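Local atomic coordinates of methanogen homoaconitase large subunit (PDB entry 4KP2), a protein that forms, with a small subunit, a [4Fe-4S] hydro-lyase that dehydrates (R)-homocitrate to cis-homoaconitate and hydrates that to homoisocitrate. Residues Asp179-Asn184 with Glu283-Ile288; Asp290-Val295 with Lys305-Val310; Ala335-Gly340 with Ala427-Val432; Ser402-Asn407 with Ile419-Pro424. All coordinates share one frame; numbering follows the deposited sequence.

Interaction 1. Residues Asp179-Asn184 with Glu283-Ile288; sequences DIVGKN and EIEIDI
Asp179 and Ile180 pair in parallel with Glu285 and Ile286. Asp179 is bonded through both its backbone N and its backbone O. Its N donates to Ile284 O at 2.9 Å, and its O accepts from Ile286 N at 3.1 Å. Glu285 CA also brings a CH to Asp179 O. Past this pairing the chains stay side by side, but a water links Val181 O to Ile288 N in place of a direct bond.

The tight part lies at Ile288, which is buried. Its CG2 sits between its own backbone N and carbonyl carbon (CG1 anti to N, chi1 -162°). This methyl group lies 3.2 Å from Val181 O and 3.5 Å from Gly182 C. Gly182, with no side chain, leaves room for it. Next to it, Asn184 ND2 donates to Ile288 O at 3.0 Å, nearly in the plane of its own amide. Asn184 OD1 accepts from the backbone N of Asn186, so the amide is held at both ends.

The other side is looser and faces solvent. The extended chain of Glu285 crosses Val181 at about a right angle, with OE2 3.3 Å from Val181 CG2. The Asp179 carboxylate turns to Arg177 in a salt bridge. Ile180 and Ile286 lie on the opposite face, where helix 189-200 covers them. This is the C-terminal part of a parallel strand pair in a mixed beta sheet, with a helix packed on one face.

Interaction 2. Residues Asp290-Val295 with Lys305-Val310; sequences DMEEQV and KPISDV
Glu292 reaches across to Pro306 and Ser308 with its carboxylate. Its chain is extended beyond CG and passes the proline ring at a slant. OE1 comes 3.4 Å from Pro306 CB. OE2 receives the hydroxyl of Ser308 OG at 3.1 Å, on its syn lone pair, the side of the other oxygen. The serine OG stands between its own N and carbonyl carbon (chi1 59°), which turns it toward the glutamate.

Ile307 points at the other segment. Its N donates to Glu293 O at 3.0 Å, a bent bond with the donor tilted from the carbonyl plane. Its CG1 is anti to the backbone N (chi1 -173°), and this branch carries CD1 to Val295 CG2 at 3.8 Å. The CG2 branch instead lies near Glu292 OE2. Val295 meets two apolar side chains, both at a slant: Ile307 CD1 at its CG2, and Val310 CG2 4.0 Å from its CB.

Gln294 sets out away from 305-310 at CB, but its chain folds back, and NE2 donates to Glu292 O from above the carbonyl plane. Glu293 sends its carboxylate to Asn438 and Lys425.

The segments include parts of the weakly bonded hairpin of strands 294-296 and 304-306, where Gln294 and Pro306 form an antiparallel non-hydrogen-bonded pair. The short, weakly bonded helix 307-310 follows. Helix 189-200 packs against Gln294 through Leu194 and Arg195. Helix 424-433 meets Glu293 and Val295 through Ile426.

Interaction 3. Residues Ala335-Gly340 with Ala427-Val432; sequences AKYLKG and AAISAV
Tyr337 lays its ring against Ile429, the two side chains crossing at a slant. Tyr337 CB starts beside Ile429 CG1 at 3.8 Å and also lies 4.4 Å from Ala428 CB. Its CG and CD1 then run over the isoleucine chain. CD1 comes 3.6 Å from Ile429 CD1, and CE1 is little farther from the same methyl. That methyl stands over one face of the ring, 3.9 Å from the centroid and 23° off the normal, offset toward the rim. This is a CH-pi contact. Ile429 CG1 lies beside its own backbone N (chi1 -60°) and CD1 extends onward from it.

Leu338 makes the second half of the contact. Its CD1 branch fits between Ala428 and Val432, 3.5 Å from Ala428 O and 3.6 Å from Val432 CG2. The leucine and valine slide past each other in opposite directions. Val432 CG2 also lies 3.9 Å from Tyr337 O. The contact is made mainly by apolar groups, with carbon atoms also lying against two backbone carbonyls, and most of it is buried.

The C-terminal part of helix 328-338 packs on helix 424-433. Behind Leu338 stands helix 367-374, with Phe371 and Ala374. Strand 317-320 lies under helix 424-433, where Ala427 meets Val318 and Ile320.

Interaction 4. Residues Ser402-Asn407 with Ile419-Pro424; sequences STTNRN and IYLASP
Ser402 and Leu421 face each other in parallel strands, their CA atoms 5.1 Å apart. Ser402 N donates to Tyr420 O at 2.7 Å, and the bond is nearly straight at 165°. Ser402 O accepts from Ala422 N at 3.1 Å. Leu421 CA adds a CH contact to the same oxygen. After this single bridge, 403-407 leaves the strand and curls as a loop around the Leu421 side chain.

Leu421 is the centre of the contact. Its CG is anti to the carbonyl carbon (chi1 -59°), and both methyls reach into the curl. CD2 lies 3.3 Å from Arg406 O and 3.5 Å from Thr404 O. It also meets Thr404 OG1, where the two side chains cross at about a right angle. CD1 lies 3.8 Å from Asn407 CB and also approaches Asn405 O. Ser402 OG and Thr404 OG1 share a hydrogen bond of 2.7 Å, which ties the start of the loop. Asn407 ND2 is bonded to His300 O. Thr403 turns its CG2 to Pro424 and its OG1 to Gly321 N.

The loop passes close to the predicted cluster ligands: Thr404 is near Cys386, and Asn405 is near Cys323. Strands 399-402 and 418-421 are neighbours at the edge of the parallel five-stranded sheet, with 317-320 on the far side of 399-402. Val295 and Ala296 of strand 294-296 pack on 420-422. Ser423 is the N-cap of helix 424-433.

Along the chain, interactions 1 and 2 come first and in series. Interaction 3 opens next, and interaction 4 is nested inside the loop it closes. Interaction 1 belongs to the mixed sheet, interaction 4 to the edge of a parallel sheet, and interaction 3 to helices packed beside that sheet. Interaction 2 touches interaction 1 through Asn184 and Met291, their centres 16 Å apart, and interaction 4 through Val295, with centres 14 Å apart. Interactions 3 and 4 touch through Ala427 and Thr403. Interactions 1 and 3 lie about 28 Å apart between centres. The hairpin of interaction 2 thus lies between the mixed sheet and the parallel sheet of strands 399-402 and 418-421, whose loop 402-407 runs near the predicted cluster ligands.

Interaction 1. Residues Asp179-Asn184 with Glu283-Ile288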
loop_
_atom_site.group_PDB
_atom_site.type_symbol
_atom_site.label_atom_id
_atom_site.label_comp_id
_atom_site.label_asym_id
_atom_site.label_seq_id
_atom_site.Cartn_x
_atom_site.Cartn_y
_atom_site.Cartn_z
ATOM N N ASP A 179 29.668 23.563 -9.401
ATOM C CA ASP A 179 30.698 23.016 -8.527
ATOM C C ASP A 179 30.257 23.090 -7.073
ATOM O O ASP A 179 29.899 24.157 -6.575
ATOM C CB ASP A 179 32.022 23.764 -8.708
ATOM C CG ASP A 179 32.735 23.388 -9.992
ATOM O OD1 ASP A 179 32.524 24.073 -11.013
ATOM O OD2 ASP A 179 33.511 22.408 -9.977
ATOM N N ILE A 180 30.281 21.950 -6.394
ATOM C CA ILE A 180 29.908 21.894 -4.988
ATOM C C ILE A 180 31.116 21.533 -4.132
ATOM O O ILE A 180 31.605 20.405 -4.174
ATOM C CB ILE A 180 28.783 20.876 -4.746
ATOM C CG1 ILE A 180 27.620 21.135 -5.706
ATOM C CG2 ILE A 180 28.309 20.940 -3.305
ATOM C CD1 ILE A 180 26.467 20.175 -5.540
ATOM N N VAL A 181 31.598 22.501 -3.361
ATOM C CA VAL A 181 32.784 22.302 -2.537
ATOM C C VAL A 181 32.509 22.618 -1.071
ATOM O O VAL A 181 31.511 23.259 -0.743
ATOM C CB VAL A 181 33.959 23.170 -3.022
ATOM C CG1 VAL A 181 34.388 22.749 -4.421
ATOM C CG2 VAL A 181 33.577 24.640 -2.991
ATOM N N GLY A 182 33.403 22.169 -0.196
ATOM C CA GLY A 182 33.250 22.375 1.232
ATOM C C GLY A 182 32.971 21.071 1.955
ATOM O O GLY A 182 32.998 20.001 1.347
ATOM N N LYS A 183 32.702 21.157 3.254
ATOM C CA LYS A 183 32.418 19.964 4.049
ATOM C C LYS A 183 31.345 20.179 5.112
ATOM O O LYS A 183 31.377 21.157 5.861
ATOM C CB LYS A 183 33.699 19.418 4.690
ATOM C CG LYS A 183 34.533 18.561 3.755
ATOM C CD LYS A 183 33.759 17.328 3.313
ATOM C CE LYS A 183 34.338 16.739 2.038
ATOM N NZ LYS A 183 34.202 17.682 0.892
ATOM N N ASN A 184 30.397 19.250 5.168
ATOM C CA ASN A 184 29.329 19.286 6.156
ATOM C C ASN A 184 28.747 17.892 6.353
ATOM O O ASN A 184 28.311 17.251 5.396
ATOM C CB ASN A 184 28.231 20.258 5.724
ATOM C CG ASN A 184 27.307 20.642 6.867
ATOM O OD1 ASN A 184 27.146 19.896 7.834
ATOM N ND2 ASN A 184 26.692 21.813 6.758
ATOM N N GLU A 283 29.014 29.427 -14.650
ATOM C CA GLU A 283 29.533 28.544 -13.613
ATOM C C GLU A 283 29.141 29.048 -12.242
ATOM O O GLU A 283 29.310 30.229 -11.937
ATOM C CB GLU A 283 31.053 28.447 -13.695
ATOM C CG GLU A 283 31.562 28.042 -15.066
ATOM C CD GLU A 283 33.081 27.884 -15.109
ATOM O OE1 GLU A 283 33.703 27.736 -14.027
ATOM O OE2 GLU A 283 33.651 27.910 -16.224
ATOM N N ILE A 284 28.611 28.151 -11.420
ATOM C CA ILE A 284 28.194 28.504 -10.070
ATOM C C ILE A 284 28.877 27.605 -9.037
ATOM O O ILE A 284 29.147 26.430 -9.296
ATOM C CB ILE A 284 26.644 28.457 -9.924
ATOM C CG1 ILE A 284 26.106 29.796 -9.414
ATOM C CG2 ILE A 284 26.192 27.316 -9.022
ATOM C CD1 ILE A 284 26.548 30.155 -8.013
ATOM N N GLU A 285 29.175 28.173 -7.876
ATOM C CA GLU A 285 29.783 27.418 -6.790
ATOM C C GLU A 285 28.950 27.582 -5.526
ATOM O O GLU A 285 28.512 28.685 -5.200
ATOM C CB GLU A 285 31.224 27.873 -6.556
ATOM C CG GLU A 285 31.934 27.140 -5.431
ATOM C CD GLU A 285 33.436 27.336 -5.465
ATOM O OE1 GLU A 285 34.024 27.222 -6.562
ATOM O OE2 GLU A 285 34.027 27.604 -4.397
ATOM N N ILE A 286 28.723 26.478 -4.825
ATOM C CA ILE A 286 27.855 26.481 -3.655
ATOM C C ILE A 286 28.615 26.191 -2.365
ATOM O O ILE A 286 29.287 25.169 -2.246
ATOM C CB ILE A 286 26.716 25.454 -3.800
ATOM C CG1 ILE A 286 25.843 25.794 -5.009
ATOM C CG2 ILE A 286 25.879 25.409 -2.535
ATOM C CD1 ILE A 286 25.180 27.150 -4.922
ATOM N N ASP A 287 28.503 27.103 -1.404
ATOM C CA ASP A 287 29.069 26.893 -0.079
ATOM C C ASP A 287 28.206 25.896 0.685
ATOM O O ASP A 287 26.981 25.903 0.563
ATOM C CB ASP A 287 29.152 28.215 0.685
ATOM C CG ASP A 287 27.819 28.939 0.745
ATOM O OD1 ASP A 287 26.993 28.741 -0.173
ATOM O OD2 ASP A 287 27.599 29.706 1.706
ATOM N N ILE A 288 28.846 25.040 1.474
ATOM C CA ILE A 288 28.132 23.982 2.178
ATOM C C ILE A 288 28.636 23.819 3.611
ATOM O O ILE A 288 27.985 23.180 4.437
ATOM C CB ILE A 288 28.267 22.637 1.429
ATOM C CG1 ILE A 288 27.196 21.644 1.883
ATOM C CG2 ILE A 288 29.659 22.056 1.611
ATOM C CD1 ILE A 288 27.422 20.242 1.374
HETATM O O HOH W 1 31.761 25.476 1.627
#

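Interaction 2. Residues Asp290-Val295 with Lys305-Val310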
loop_
_atom_site.group_PDB
_atom_site.type_symbol
_atom_site.label_atom_id
_atom_site.label_comp_id
_atom_site.label_asym_id
_atom_site.label_seq_id
_atom_site.Cartn_x
_atom_site.Cartn_y
_atom_site.Cartn_z
ATOM N N ASP A 290 29.137 25.913 6.376
ATOM C CA ASP A 290 28.294 26.422 7.452
ATOM C C ASP A 290 26.856 26.621 6.983
ATOM O O ASP A 290 26.257 27.673 7.213
ATOM C CB ASP A 290 28.857 27.736 7.997
ATOM C CG ASP A 290 30.279 27.593 8.505
ATOM O OD1 ASP A 290 30.649 26.485 8.947
ATOM O OD2 ASP A 290 31.028 28.592 8.461
ATOM N N MET A 291 26.307 25.603 6.329
ATOM C CA MET A 291 24.954 25.671 5.797
ATOM C C MET A 291 23.983 24.879 6.663
ATOM O O MET A 291 24.291 23.771 7.102
ATOM C CB MET A 291 24.922 25.138 4.364
ATOM C CG MET A 291 23.554 25.205 3.705
ATOM S SD MET A 291 23.490 24.295 2.152
ATOM C CE MET A 291 23.765 22.621 2.730
ATOM N N GLU A 292 22.809 25.452 6.908
ATOM C CA GLU A 292 21.763 24.761 7.651
ATOM C C GLU A 292 21.064 23.750 6.754
ATOM O O GLU A 292 21.283 23.725 5.543
ATOM C CB GLU A 292 20.736 25.756 8.195
ATOM C CG GLU A 292 21.300 26.784 9.160
ATOM C CD GLU A 292 20.216 27.631 9.802
ATOM O OE1 GLU A 292 20.120 28.831 9.468
ATOM O OE2 GLU A 292 19.460 27.096 10.640
ATOM N N GLU A 293 20.221 22.916 7.353
ATOM C CA GLU A 293 19.424 21.963 6.592
ATOM C C GLU A 293 18.308 22.682 5.841
ATOM O O GLU A 293 17.873 23.761 6.244
ATOM C CB GLU A 293 18.869 20.872 7.508
ATOM C CG GLU A 293 19.879 19.784 7.835
ATOM C CD GLU A 293 19.689 19.208 9.221
ATOM O OE1 GLU A 293 19.986 19.920 10.202
ATOM O OE2 GLU A 293 19.244 18.046 9.330
ATOM N N GLN A 294 17.843 22.082 4.751
ATOM C CA GLN A 294 16.954 22.777 3.826
ATOM C C GLN A 294 15.555 22.166 3.728
ATOM O O GLN A 294 15.403 20.961 3.524
ATOM C CB GLN A 294 17.597 22.839 2.438
ATOM C CG GLN A 294 19.012 23.404 2.432
ATOM C CD GLN A 294 19.073 24.853 2.873
ATOM O OE1 GLN A 294 18.681 25.758 2.134
ATOM N NE2 GLN A 294 19.569 25.083 4.083
ATOM N N VAL A 295 14.539 23.013 3.876
ATOM C CA VAL A 295 13.145 22.615 3.697
ATOM C C VAL A 295 12.415 23.556 2.736
ATOM O O VAL A 295 12.271 24.748 3.013
ATOM C CB VAL A 295 12.389 22.598 5.037
ATOM C CG1 VAL A 295 10.902 22.358 4.806
ATOM C CG2 VAL A 295 12.971 21.542 5.964
ATOM N N LYS A 305 13.671 28.159 2.812
ATOM C CA LYS A 305 14.294 28.921 3.880
ATOM C C LYS A 305 14.996 27.896 4.755
ATOM O O LYS A 305 14.552 26.750 4.833
ATOM C CB LYS A 305 13.235 29.650 4.703
ATOM C CG LYS A 305 11.847 29.661 4.084
ATOM C CD LYS A 305 11.613 30.917 3.265
ATOM C CE LYS A 305 10.169 31.001 2.805
ATOM N NZ LYS A 305 9.224 30.906 3.954
ATOM N N PRO A 306 16.096 28.292 5.416
ATOM C CA PRO A 306 16.807 27.359 6.298
ATOM C C PRO A 306 15.886 26.783 7.372
ATOM O O PRO A 306 14.856 27.385 7.677
ATOM C CB PRO A 306 17.901 28.232 6.927
ATOM C CG PRO A 306 17.448 29.646 6.717
ATOM C CD PRO A 306 16.709 29.630 5.421
ATOM N N ILE A 307 16.258 25.634 7.929
ATOM C CA ILE A 307 15.418 24.914 8.888
ATOM C C ILE A 307 14.981 25.781 10.074
ATOM O O ILE A 307 13.924 25.553 10.667
ATOM C CB ILE A 307 16.124 23.627 9.389
ATOM C CG1 ILE A 307 15.186 22.787 10.259
ATOM C CG2 ILE A 307 17.403 23.970 10.138
ATOM C CD1 ILE A 307 13.927 22.353 9.551
ATOM N N SER A 308 15.782 26.790 10.393
ATOM C CA SER A 308 15.485 27.688 11.502
ATOM C C SER A 308 14.335 28.639 11.181
ATOM O O SER A 308 13.734 29.222 12.083
ATOM C CB SER A 308 16.731 28.491 11.880
ATOM O OG SER A 308 17.199 29.253 10.780
ATOM N N ASP A 309 14.026 28.792 9.897
ATOM C CA ASP A 309 12.999 29.740 9.474
ATOM C C ASP A 309 11.616 29.112 9.307
ATOM O O ASP A 309 10.627 29.827 9.142
ATOM C CB ASP A 309 13.416 30.441 8.181
ATOM C CG ASP A 309 14.460 31.513 8.412
ATOM O OD1 ASP A 309 15.082 31.515 9.496
ATOM O OD2 ASP A 309 14.657 32.352 7.507
ATOM N N VAL A 310 11.548 27.785 9.343
ATOM C CA VAL A 310 10.271 27.092 9.199
ATOM C C VAL A 310 10.020 26.117 10.343
ATOM O O VAL A 310 9.063 25.343 10.310
ATOM C CB VAL A 310 10.182 26.331 7.861
ATOM C CG1 VAL A 310 10.237 27.302 6.692
ATOM C CG2 VAL A 310 11.293 25.298 7.762
#

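Interaction 3. Residues Ala335-Gly340 with Ala427-Val432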
loop_
_atom_site.group_PDB
_atom_site.type_symbol
_atom_site.label_atom_id
_atom_site.label_comp_id
_atom_site.label_asym_id
_atom_site.label_seq_id
_atom_site.Cartn_x
_atom_site.Cartn_y
_atom_site.Cartn_z
ATOM N N ALA A 335 14.900 5.674 9.797
ATOM C CA ALA A 335 14.620 4.683 10.829
ATOM C C ALA A 335 15.449 4.956 12.076
ATOM O O ALA A 335 15.055 4.598 13.184
ATOM C CB ALA A 335 14.889 3.284 10.307
ATOM N N LYS A 336 16.602 5.588 11.884
ATOM C CA LYS A 336 17.486 5.945 12.985
ATOM C C LYS A 336 16.812 6.913 13.953
ATOM O O LYS A 336 16.905 6.751 15.171
ATOM C CB LYS A 336 18.779 6.557 12.442
ATOM C CG LYS A 336 19.677 7.169 13.500
ATOM C CD LYS A 336 20.926 7.753 12.865
ATOM C CE LYS A 336 21.781 8.478 13.892
ATOM N NZ LYS A 336 23.033 9.007 13.274
ATOM N N TYR A 337 16.135 7.918 13.407
ATOM C CA TYR A 337 15.437 8.902 14.227
ATOM C C TYR A 337 14.033 8.432 14.595
ATOM O O TYR A 337 13.374 9.023 15.451
ATOM C CB TYR A 337 15.371 10.250 13.509
ATOM C CG TYR A 337 16.697 10.973 13.438
ATOM C CD1 TYR A 337 17.105 11.817 14.463
ATOM C CD2 TYR A 337 17.541 10.812 12.347
ATOM C CE1 TYR A 337 18.315 12.480 14.405
ATOM C CE2 TYR A 337 18.755 11.472 12.281
ATOM C CZ TYR A 337 19.136 12.304 13.312
ATOM O OH TYR A 337 20.342 12.965 13.255
ATOM N N LEU A 338 13.578 7.368 13.941
ATOM C CA LEU A 338 12.253 6.820 14.198
ATOM C C LEU A 338 12.362 5.604 15.106
ATOM O O LEU A 338 11.359 4.989 15.466
ATOM C CB LEU A 338 11.582 6.424 12.885
ATOM C CG LEU A 338 10.087 6.718 12.762
ATOM C CD1 LEU A 338 9.856 8.207 12.570
ATOM C CD2 LEU A 338 9.486 5.927 11.616
ATOM N N LYS A 339 13.594 5.269 15.470
ATOM C CA LYS A 339 13.872 4.087 16.272
ATOM C C LYS A 339 13.433 4.281 17.718
ATOM O O LYS A 339 13.888 5.200 18.398
ATOM C CB LYS A 339 15.364 3.760 16.212
ATOM C CG LYS A 339 15.693 2.282 16.320
ATOM C CD LYS A 339 17.011 1.978 15.621
ATOM C CE LYS A 339 18.123 2.901 16.103
ATOM N NZ LYS A 339 19.377 2.718 15.320
ATOM N N GLY A 340 12.537 3.413 18.177
ATOM C CA GLY A 340 12.072 3.447 19.550
ATOM C C GLY A 340 10.903 4.384 19.777
ATOM O O GLY A 340 10.137 4.209 20.723
ATOM N N ALA A 427 12.226 14.529 7.713
ATOM C CA ALA A 427 10.895 13.961 7.528
ATOM C C ALA A 427 10.532 13.016 8.666
ATOM O O ALA A 427 9.404 13.026 9.161
ATOM C CB ALA A 427 10.808 13.241 6.191
ATOM N N ALA A 428 11.495 12.203 9.083
ATOM C CA ALA A 428 11.280 11.258 10.172
ATOM C C ALA A 428 11.103 11.980 11.503
ATOM O O ALA A 428 10.198 11.665 12.273
ATOM C CB ALA A 428 12.431 10.269 10.252
ATOM N N ILE A 429 11.975 12.949 11.762
ATOM C CA ILE A 429 11.935 13.717 13.002
ATOM C C ILE A 429 10.635 14.509 13.126
ATOM O O ILE A 429 10.017 14.544 14.190
ATOM C CB ILE A 429 13.133 14.682 13.100
ATOM C CG1 ILE A 429 14.447 13.903 13.071
ATOM C CG2 ILE A 429 13.046 15.520 14.366
ATOM C CD1 ILE A 429 15.675 14.789 13.068
ATOM N N SER A 430 10.221 15.135 12.029
ATOM C CA SER A 430 8.999 15.929 12.020
ATOM C C SER A 430 7.759 15.056 12.190
ATOM O O SER A 430 6.733 15.513 12.695
ATOM C CB SER A 430 8.895 16.749 10.734
ATOM O OG SER A 430 10.027 17.587 10.575
ATOM N N ALA A 431 7.859 13.800 11.768
ATOM C CA ALA A 431 6.769 12.848 11.938
ATOM C C ALA A 431 6.648 12.437 13.400
ATOM O O ALA A 431 5.565 12.094 13.873
ATOM C CB ALA A 431 6.989 11.627 11.060
ATOM N N VAL A 432 7.771 12.476 14.110
ATOM C CA VAL A 432 7.803 12.125 15.524
ATOM C C VAL A 432 7.206 13.233 16.383
ATOM O O VAL A 432 6.373 12.975 17.254
ATOM C CB VAL A 432 9.243 11.843 15.999
ATOM C CG1 VAL A 432 9.288 11.673 17.509
ATOM C CG2 VAL A 432 9.798 10.610 15.306
#

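Interaction 4. Residues Ser402-Asn407 with Ile419-Pro424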
loop_
_atom_site.group_PDB
_atom_site.type_symbol
_atom_site.label_atom_id
_atom_site.label_comp_id
_atom_site.label_asym_id
_atom_site.label_seq_id
_atom_site.Cartn_x
_atom_site.Cartn_y
_atom_site.Cartn_z
ATOM N N SER A 402 7.121 15.966 2.482
ATOM C CA SER A 402 7.506 14.860 1.613
ATOM C C SER A 402 8.983 14.874 1.234
ATOM O O SER A 402 9.649 15.907 1.313
ATOM C CB SER A 402 6.648 14.862 0.346
ATOM O OG SER A 402 7.024 13.807 -0.520
ATOM N N THR A 403 9.486 13.715 0.825
ATOM C CA THR A 403 10.853 13.592 0.339
ATOM C C THR A 403 10.861 13.567 -1.184
ATOM O O THR A 403 11.868 13.231 -1.804
ATOM C CB THR A 403 11.535 12.318 0.867
ATOM O OG1 THR A 403 10.809 11.166 0.423
ATOM C CG2 THR A 403 11.583 12.330 2.386
ATOM N N THR A 404 9.725 13.924 -1.777
ATOM C CA THR A 404 9.594 13.979 -3.228
ATOM C C THR A 404 10.276 15.213 -3.810
ATOM O O THR A 404 11.026 15.907 -3.124
ATOM C CB THR A 404 8.117 13.974 -3.667
ATOM O OG1 THR A 404 7.387 14.949 -2.911
ATOM C CG2 THR A 404 7.498 12.604 -3.448
ATOM N N ASN A 405 10.000 15.484 -5.081
ATOM C CA ASN A 405 10.633 16.596 -5.779
ATOM C C ASN A 405 9.650 17.665 -6.251
ATOM O O ASN A 405 10.059 18.755 -6.654
ATOM C CB ASN A 405 11.462 16.080 -6.957
ATOM C CG ASN A 405 10.748 14.998 -7.742
ATOM O OD1 ASN A 405 9.520 14.977 -7.818
ATOM N ND2 ASN A 405 11.517 14.088 -8.325
ATOM N N ARG A 406 8.358 17.351 -6.201
ATOM C CA ARG A 406 7.331 18.313 -6.589
ATOM C C ARG A 406 6.733 19.024 -5.379
ATOM O O ARG A 406 6.638 18.454 -4.292
ATOM C CB ARG A 406 6.230 17.643 -7.411
ATOM C CG ARG A 406 6.394 17.815 -8.913
ATOM C CD ARG A 406 7.429 16.860 -9.477
ATOM N NE ARG A 406 6.911 15.498 -9.570
ATOM C CZ ARG A 406 6.234 15.030 -10.613
ATOM N NH1 ARG A 406 5.992 15.815 -11.654
ATOM N NH2 ARG A 406 5.798 13.778 -10.615
ATOM N N ASN A 407 6.322 20.270 -5.581
ATOM C CA ASN A 407 5.871 21.119 -4.488
ATOM C C ASN A 407 4.673 21.970 -4.897
ATOM O O ASN A 407 4.186 22.799 -4.128
ATOM C CB ASN A 407 7.025 22.015 -4.032
ATOM C CG ASN A 407 6.755 22.687 -2.705
ATOM O OD1 ASN A 407 5.890 22.255 -1.946
ATOM N ND2 ASN A 407 7.495 23.750 -2.417
ATOM N N ILE A 419 2.326 21.441 0.706
ATOM C CA ILE A 419 3.401 20.456 0.656
ATOM C C ILE A 419 4.736 21.092 1.030
ATOM O O ILE A 419 5.039 22.207 0.610
ATOM C CB ILE A 419 3.524 19.833 -0.749
ATOM C CG1 ILE A 419 2.190 19.231 -1.189
ATOM C CG2 ILE A 419 4.622 18.776 -0.784
ATOM C CD1 ILE A 419 2.227 18.627 -2.572
ATOM N N TYR A 420 5.527 20.383 1.827
ATOM C CA TYR A 420 6.878 20.822 2.157
ATOM C C TYR A 420 7.878 19.738 1.772
ATOM O O TYR A 420 7.628 18.550 1.980
ATOM C CB TYR A 420 6.996 21.144 3.647
ATOM C CG TYR A 420 6.301 22.418 4.072
ATOM C CD1 TYR A 420 4.921 22.468 4.207
ATOM C CD2 TYR A 420 7.028 23.568 4.352
ATOM C CE1 TYR A 420 4.282 23.629 4.600
ATOM C CE2 TYR A 420 6.398 24.734 4.747
ATOM C CZ TYR A 420 5.024 24.758 4.869
ATOM O OH TYR A 420 4.387 25.913 5.261
ATOM N N LEU A 421 9.009 20.148 1.208
ATOM C CA LEU A 421 10.030 19.202 0.769
ATOM C C LEU A 421 11.240 19.224 1.695
ATOM O O LEU A 421 11.740 20.291 2.044
ATOM C CB LEU A 421 10.468 19.515 -0.662
ATOM C CG LEU A 421 9.378 19.488 -1.733
ATOM C CD1 LEU A 421 9.955 19.874 -3.085
ATOM C CD2 LEU A 421 8.731 18.116 -1.796
ATOM N N ALA A 422 11.712 18.042 2.081
ATOM C CA ALA A 422 12.858 17.936 2.976
ATOM C C ALA A 422 13.564 16.589 2.848
ATOM O O ALA A 422 13.242 15.784 1.973
ATOM C CB ALA A 422 12.430 18.174 4.418
ATOM N N SER A 423 14.532 16.358 3.729
ATOM C CA SER A 423 15.296 15.118 3.735
ATOM C C SER A 423 14.579 14.061 4.571
ATOM O O SER A 423 13.755 14.403 5.419
ATOM C CB SER A 423 16.699 15.367 4.294
ATOM O OG SER A 423 16.648 15.728 5.663
ATOM N N PRO A 424 14.878 12.773 4.323
ATOM C CA PRO A 424 14.303 11.681 5.118
ATOM C C PRO A 424 14.579 11.856 6.608
ATOM O O PRO A 424 13.749 11.479 7.435
ATOM C CB PRO A 424 15.044 10.450 4.600
ATOM C CG PRO A 424 15.391 10.791 3.206
ATOM C CD PRO A 424 15.687 12.263 3.202
#